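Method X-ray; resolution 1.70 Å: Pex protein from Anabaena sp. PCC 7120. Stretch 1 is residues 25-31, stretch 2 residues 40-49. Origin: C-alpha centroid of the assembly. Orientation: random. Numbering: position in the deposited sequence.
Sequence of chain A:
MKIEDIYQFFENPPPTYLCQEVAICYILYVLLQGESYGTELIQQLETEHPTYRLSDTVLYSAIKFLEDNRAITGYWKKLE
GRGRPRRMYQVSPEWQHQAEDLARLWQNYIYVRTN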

ATOM      1  N   CYS A  25      10.600  11.572   3.913  1.00 14.17           N
ATOM      2  CA  CYS A  25      11.881  11.265   4.539  1.00 13.97           C
ATOM      3  C   CYS A  25      12.917  10.833   3.501  1.00 13.70           C
ATOM      4  O   CYS A  25      14.084  11.220   3.581  1.00 13.52           O
ATOM      5  N   TYR A  26      12.487  10.037   2.526  1.00 13.40           N
ATOM      6  CA  TYR A  26      13.385   9.589   1.465  1.00 13.14           C
ATOM      7  C   TYR A  26      13.895  10.794   0.671  1.00 12.84           C
ATOM      8  O   TYR A  26      15.091  10.915   0.394  1.00 12.20           O
ATOM      9  N   ILE A  27      12.986  11.690   0.306  1.00 12.71           N
ATOM     10  CA  ILE A  27      13.384  12.861  -0.457  1.00 12.51           C
ATOM     11  C   ILE A  27      14.410  13.701   0.304  1.00 12.93           C
ATOM     12  O   ILE A  27      15.406  14.130  -0.274  1.00 12.80           O
ATOM     13  N   LEU A  28      14.185  13.925   1.596  1.00 13.00           N
ATOM     14  CA  LEU A  28      15.141  14.708   2.382  1.00 13.11           C
ATOM     15  C   LEU A  28      16.480  13.984   2.470  1.00 13.77           C
ATOM     16  O   LEU A  28      17.536  14.617   2.453  1.00 13.95           O
ATOM     17  N   TYR A  29      16.435  12.657   2.575  1.00 13.75           N
ATOM     18  CA  TYR A  29      17.652  11.852   2.617  1.00 14.41           C
ATOM     19  C   TYR A  29      18.497  12.133   1.367  1.00 13.96           C
ATOM     20  O   TYR A  29      19.716  12.331   1.450  1.00 13.77           O
ATOM     21  N   VAL A  30      17.846  12.154   0.206  1.00 13.37           N
ATOM     22  CA  VAL A  30      18.554  12.413  -1.045  1.00 13.19           C
ATOM     23  C   VAL A  30      19.030  13.859  -1.139  1.00 12.87           C
ATOM     24  O   VAL A  30      20.179  14.108  -1.497  1.00 12.30           O
ATOM     25  N   LEU A  31      18.147  14.807  -0.825  1.00 12.49           N
ATOM     26  CA  LEU A  31      18.502  16.224  -0.914  1.00 13.13           C
ATOM     27  C   LEU A  31      19.657  16.621   0.003  1.00 13.17           C
ATOM     28  O   LEU A  31      20.393  17.572  -0.291  1.00 13.71           O
ATOM     29  N   GLU A  40      14.701  12.437 -11.147  1.00 19.23           N
ATOM     30  CA  GLU A  40      15.844  11.752 -10.553  1.00 19.47           C
ATOM     31  C   GLU A  40      15.463  11.114  -9.224  1.00 18.78           C
ATOM     32  O   GLU A  40      15.895  10.003  -8.910  1.00 19.12           O
ATOM     33  N   LEU A  41      14.657  11.821  -8.436  1.00 18.02           N
ATOM     34  CA  LEU A  41      14.229  11.295  -7.148  1.00 17.79           C
ATOM     35  C   LEU A  41      13.517   9.962  -7.356  1.00 18.33           C
ATOM     36  O   LEU A  41      13.728   9.018  -6.603  1.00 18.30           O
ATOM     37  N   ILE A  42      12.690   9.889  -8.391  1.00 19.09           N
ATOM     38  CA  ILE A  42      11.956   8.665  -8.685  1.00 20.22           C
ATOM     39  C   ILE A  42      12.881   7.570  -9.192  1.00 21.33           C
ATOM     40  O   ILE A  42      12.869   6.452  -8.677  1.00 21.02           O
ATOM     41  N   GLN A  43      13.699   7.896 -10.188  1.00 22.58           N
ATOM     42  CA  GLN A  43      14.608   6.911 -10.760  1.00 24.33           C
ATOM     43  C   GLN A  43      15.646   6.399  -9.765  1.00 24.82           C
ATOM     44  O   GLN A  43      15.919   5.199  -9.708  1.00 24.83           O
ATOM     45  N   GLN A  44      16.215   7.306  -8.977  1.00 25.00           N
ATOM     46  CA  GLN A  44      17.228   6.939  -7.999  1.00 25.89           C
ATOM     47  C   GLN A  44      16.708   5.942  -6.969  1.00 26.06           C
ATOM     48  O   GLN A  44      17.449   5.078  -6.502  1.00 26.10           O
ATOM     49  N   LEU A  45      15.435   6.064  -6.609  1.00 26.36           N
ATOM     50  CA  LEU A  45      14.848   5.159  -5.628  1.00 27.29           C
ATOM     51  C   LEU A  45      14.846   3.732  -6.162  1.00 28.18           C
ATOM     52  O   LEU A  45      15.273   2.804  -5.472  1.00 28.42           O
ATOM     53  N   GLU A  46      14.373   3.570  -7.394  1.00 29.50           N
ATOM     54  CA  GLU A  46      14.305   2.256  -8.029  1.00 31.10           C
ATOM     55  C   GLU A  46      15.691   1.648  -8.215  1.00 31.85           C
ATOM     56  O   GLU A  46      15.874   0.442  -8.048  1.00 32.21           O
ATOM     57  N   THR A  47      16.665   2.482  -8.559  1.00 32.60           N
ATOM     58  CA  THR A  47      18.027   2.007  -8.771  1.00 33.38           C
ATOM     59  C   THR A  47      18.688   1.551  -7.473  1.00 33.61           C
ATOM     60  O   THR A  47      19.361   0.522  -7.443  1.00 33.94           O
ATOM     61  N   GLU A  48      18.491   2.310  -6.400  1.00 33.90           N
ATOM     62  CA  GLU A  48      19.084   1.964  -5.111  1.00 34.19           C
ATOM     63  C   GLU A  48      18.313   0.883  -4.366  1.00 33.91           C
ATOM     64  O   GLU A  48      18.900   0.084  -3.638  1.00 33.86           O
ATOM     65  N   HIS A  49      16.997   0.864  -4.541  1.00 33.72           N
ATOM     66  CA  HIS A  49      16.151  -0.113  -3.867  1.00 33.56           C
ATOM     67  C   HIS A  49      15.120  -0.670  -4.843  1.00 33.26           C
ATOM     68  O   HIS A  49      13.969  -0.234  -4.862  1.00 32.97           O
TER

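The two helices cross almost at right angles, 95° between their directions, with axes 10.9 Å apart at closest approach. Such a crossing allows only a compact patch of contact, and much of it is organised by one long side chain, Tyr-26. Its CA-to-CB bond points toward the second helix, and chi1 of 160° (t) with chi2 of 65° carries the ring across the gap until the phenol meets the backbone there. Tyr-26 OH donates a hydrogen bond to Leu-41 O at 2.7 Å. Leu-41 O receives only a weak helical bond from Leu-45 N, 3.4 Å away, so the hydroxyl supplies it with a second, shorter partner. Tyr-26 OH also lies 3.2 Å from Leu-45 N, but the angle is too poor for a hydrogen bond.

Tyrosine suits this buried place because its rigid ring fills the space while its tip satisfies a polar group. Leu-45, with chi1 of 177° (t) and chi2 of 62° (p), lays a methyl over one ring face: CD1 sits 4.0 Å from the centroid of the Tyr-26 ring, 15° off the normal, a CH-pi contact. Near the hydroxyl, Leu-45 CB packs 3.7 Å from Tyr-26 CZ.

Leu-41 leaves its backbone sideways, yet its chi1 of -74° (m) and chi2 of 164° (t), a common leucine pair on helices, bring its end nearer the first helix. Leu-41 CD1 lies 4.2 Å from Ile-27 CG2, and Leu-41 CD2 lies 3.7 Å from Val-30 CG1 while also staying within 4.4 Å of Ile-27 CG2. Ile-27, at -69° (m) and 167° (t), also projects sideways and offers its gamma branch to this contact. Val-30 points toward the partner at chi1 of 174° (t), the usual helical valine rotamer; short and branched at CB, it lays both its methyls against Leu-41 and Gln-44, and the nearest approach to the amide is Val-30 CG2 to Gln-44 NE2, 3.7 Å.

Gln-44 stands at the border between this apolar packing and a more polar margin. Its extended chi1 of -170° (t) and chi2 of 174° (t) carry the amide past the methyls of Val-30, and chi3 of -47° accompanies a hydrogen bond from Gln-44 NE2 to Glu-48 OE2 of 2.8 Å, one turn along the same helix. Glu-48, chi1 of -75° (m) and chi2 of -179° (t), thus has one carboxylate oxygen engaged. Glu-48 OE1 lies 4.2 Å from Tyr-29 OH, near the plane of that ring and beyond hydrogen-bonding range. Tyr-29 starts sideways, but chi1 of 163° (t) brings its end closer to the second helix.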

ATOM      1  CB  CYS A  25      11.700  10.176   5.598  1.00 15.02           C
ATOM      2  SG  CYS A  25      10.600  10.681   6.931  1.00 16.29           S
ATOM      3  CB  TYR A  26      12.663   8.625   0.516  1.00 14.40           C
ATOM      4  CG  TYR A  26      13.339   8.500  -0.834  1.00 14.52           C
ATOM      5  CD1 TYR A  26      14.610   7.944  -0.954  1.00 15.13           C
ATOM      6  CD2 TYR A  26      12.732   9.015  -1.981  1.00 15.48           C
ATOM      7  CE1 TYR A  26      15.268   7.911  -2.185  1.00 15.35           C
ATOM      8  CE2 TYR A  26      13.377   8.991  -3.209  1.00 15.89           C
ATOM      9  CZ  TYR A  26      14.644   8.442  -3.305  1.00 15.84           C
ATOM     10  OH  TYR A  26      15.291   8.451  -4.514  1.00 17.24           O
ATOM     11  CB  ILE A  27      12.149  13.705  -0.847  1.00 12.58           C
ATOM     12  CG1 ILE A  27      11.331  12.920  -1.878  1.00 13.30           C
ATOM     13  CG2 ILE A  27      12.581  15.068  -1.433  1.00 12.71           C
ATOM     14  CD1 ILE A  27       9.939  13.457  -2.124  1.00 14.18           C
ATOM     15  CB  LEU A  28      14.593  14.988   3.778  1.00 13.29           C
ATOM     16  CG  LEU A  28      13.461  16.014   3.797  1.00 13.58           C
ATOM     17  CD1 LEU A  28      12.871  16.102   5.195  1.00 14.19           C
ATOM     18  CD2 LEU A  28      13.995  17.368   3.350  1.00 14.24           C
ATOM     19  CB  TYR A  29      17.280  10.366   2.668  1.00 15.39           C
ATOM     20  CG  TYR A  29      18.414   9.430   2.309  1.00 17.09           C
ATOM     21  CD1 TYR A  29      19.464   9.202   3.193  1.00 17.71           C
ATOM     22  CD2 TYR A  29      18.436   8.782   1.076  1.00 17.78           C
ATOM     23  CE1 TYR A  29      20.516   8.348   2.856  1.00 18.58           C
ATOM     24  CE2 TYR A  29      19.480   7.926   0.729  1.00 19.08           C
ATOM     25  CZ  TYR A  29      20.514   7.717   1.625  1.00 18.94           C
ATOM     26  OH  TYR A  29      21.549   6.875   1.281  1.00 20.40           O
ATOM     27  CB  VAL A  30      17.669  12.128  -2.283  1.00 13.40           C
ATOM     28  CG1 VAL A  30      18.403  12.551  -3.561  1.00 13.42           C
ATOM     29  CG2 VAL A  30      17.321  10.645  -2.352  1.00 13.82           C
ATOM     30  CB  LEU A  31      17.269  17.098  -0.642  1.00 12.78           C
ATOM     31  CG  LEU A  31      16.155  16.979  -1.694  1.00 12.73           C
ATOM     32  CD1 LEU A  31      15.062  18.015  -1.412  1.00 13.10           C
ATOM     33  CD2 LEU A  31      16.723  17.200  -3.097  1.00 13.85           C
ATOM     34  CB  GLU A  40      17.001  12.728 -10.336  1.00 20.57           C
ATOM     35  CG  GLU A  40      18.268  12.067  -9.823  1.00 22.89           C
ATOM     36  CD  GLU A  40      19.432  13.031  -9.739  1.00 24.35           C
ATOM     37  OE1 GLU A  40      19.390  13.949  -8.893  1.00 25.93           O
ATOM     38  OE2 GLU A  40      20.388  12.874 -10.527  1.00 26.29           O
ATOM     39  CB  LEU A  41      13.303  12.292  -6.443  1.00 16.69           C
ATOM     40  CG  LEU A  41      14.059  13.504  -5.884  1.00 15.38           C
ATOM     41  CD1 LEU A  41      13.101  14.635  -5.542  1.00 14.35           C
ATOM     42  CD2 LEU A  41      14.854  13.060  -4.649  1.00 15.49           C
ATOM     43  CB  ILE A  42      10.847   8.911  -9.733  1.00 20.23           C
ATOM     44  CG1 ILE A  42       9.767   9.813  -9.132  1.00 20.35           C
ATOM     45  CG2 ILE A  42      10.242   7.574 -10.188  1.00 20.10           C
ATOM     46  CD1 ILE A  42       8.673  10.215 -10.110  1.00 21.38           C
ATOM     47  CB  GLN A  43      15.316   7.495 -11.987  1.00 25.67           C
ATOM     48  CG  GLN A  43      16.103   6.464 -12.776  1.00 27.92           C
ATOM     49  CD  GLN A  43      15.242   5.286 -13.204  1.00 29.04           C
ATOM     50  OE1 GLN A  43      14.218   5.459 -13.871  1.00 30.15           O
ATOM     51  NE2 GLN A  43      15.652   4.081 -12.820  1.00 29.24           N
ATOM     52  CB  GLN A  44      17.749   8.190  -7.284  1.00 26.38           C
ATOM     53  CG  GLN A  44      18.979   7.942  -6.427  1.00 27.19           C
ATOM     54  CD  GLN A  44      19.554   9.219  -5.839  1.00 27.34           C
ATOM     55  OE1 GLN A  44      19.719  10.217  -6.539  1.00 27.85           O
ATOM     56  NE2 GLN A  44      19.875   9.187  -4.552  1.00 27.70           N
ATOM     57  CB  LEU A  45      13.413   5.582  -5.296  1.00 26.44           C
ATOM     58  CG  LEU A  45      12.661   4.655  -4.334  1.00 26.18           C
ATOM     59  CD1 LEU A  45      13.377   4.608  -2.989  1.00 25.58           C
ATOM     60  CD2 LEU A  45      11.236   5.145  -4.165  1.00 25.64           C
ATOM     61  CB  GLU A  46      13.602   2.355  -9.388  1.00 31.70           C
ATOM     62  CG  GLU A  46      13.289   1.000 -10.021  1.00 32.85           C
ATOM     63  CD  GLU A  46      12.621   1.120 -11.381  1.00 33.47           C
ATOM     64  OE1 GLU A  46      11.690   1.940 -11.519  1.00 33.92           O
ATOM     65  OE2 GLU A  46      13.020   0.385 -12.310  1.00 34.29           O
ATOM     66  CB  THR A  47      18.901   3.099  -9.427  1.00 33.60           C
ATOM     67  OG1 THR A  47      18.335   3.463 -10.694  1.00 34.21           O
ATOM     68  CG2 THR A  47      20.322   2.586  -9.646  1.00 33.83           C
ATOM     69  CB  GLU A  48      19.186   3.201  -4.215  1.00 35.00           C
ATOM     70  CG  GLU A  48      20.297   4.164  -4.590  1.00 36.04           C
ATOM     71  CD  GLU A  48      20.366   5.358  -3.653  1.00 36.83           C
ATOM     72  OE1 GLU A  48      20.387   5.154  -2.418  1.00 37.39           O
ATOM     73  OE2 GLU A  48      20.404   6.501  -4.152  1.00 37.21           O
ATOM     74  CB  HIS A  49      15.455   0.549  -2.677  1.00 34.11           C
ATOM     75  CG  HIS A  49      16.404   1.164  -1.697  1.00 34.54           C
ATOM     76  ND1 HIS A  49      17.219   0.412  -0.878  1.00 34.81           N
ATOM     77  CD2 HIS A  49      16.705   2.459  -1.441  1.00 34.72           C
ATOM     78  CE1 HIS A  49      17.983   1.218  -0.162  1.00 35.03           C
ATOM     79  NE2 HIS A  49      17.691   2.465  -0.485  1.00 34.76           N
TER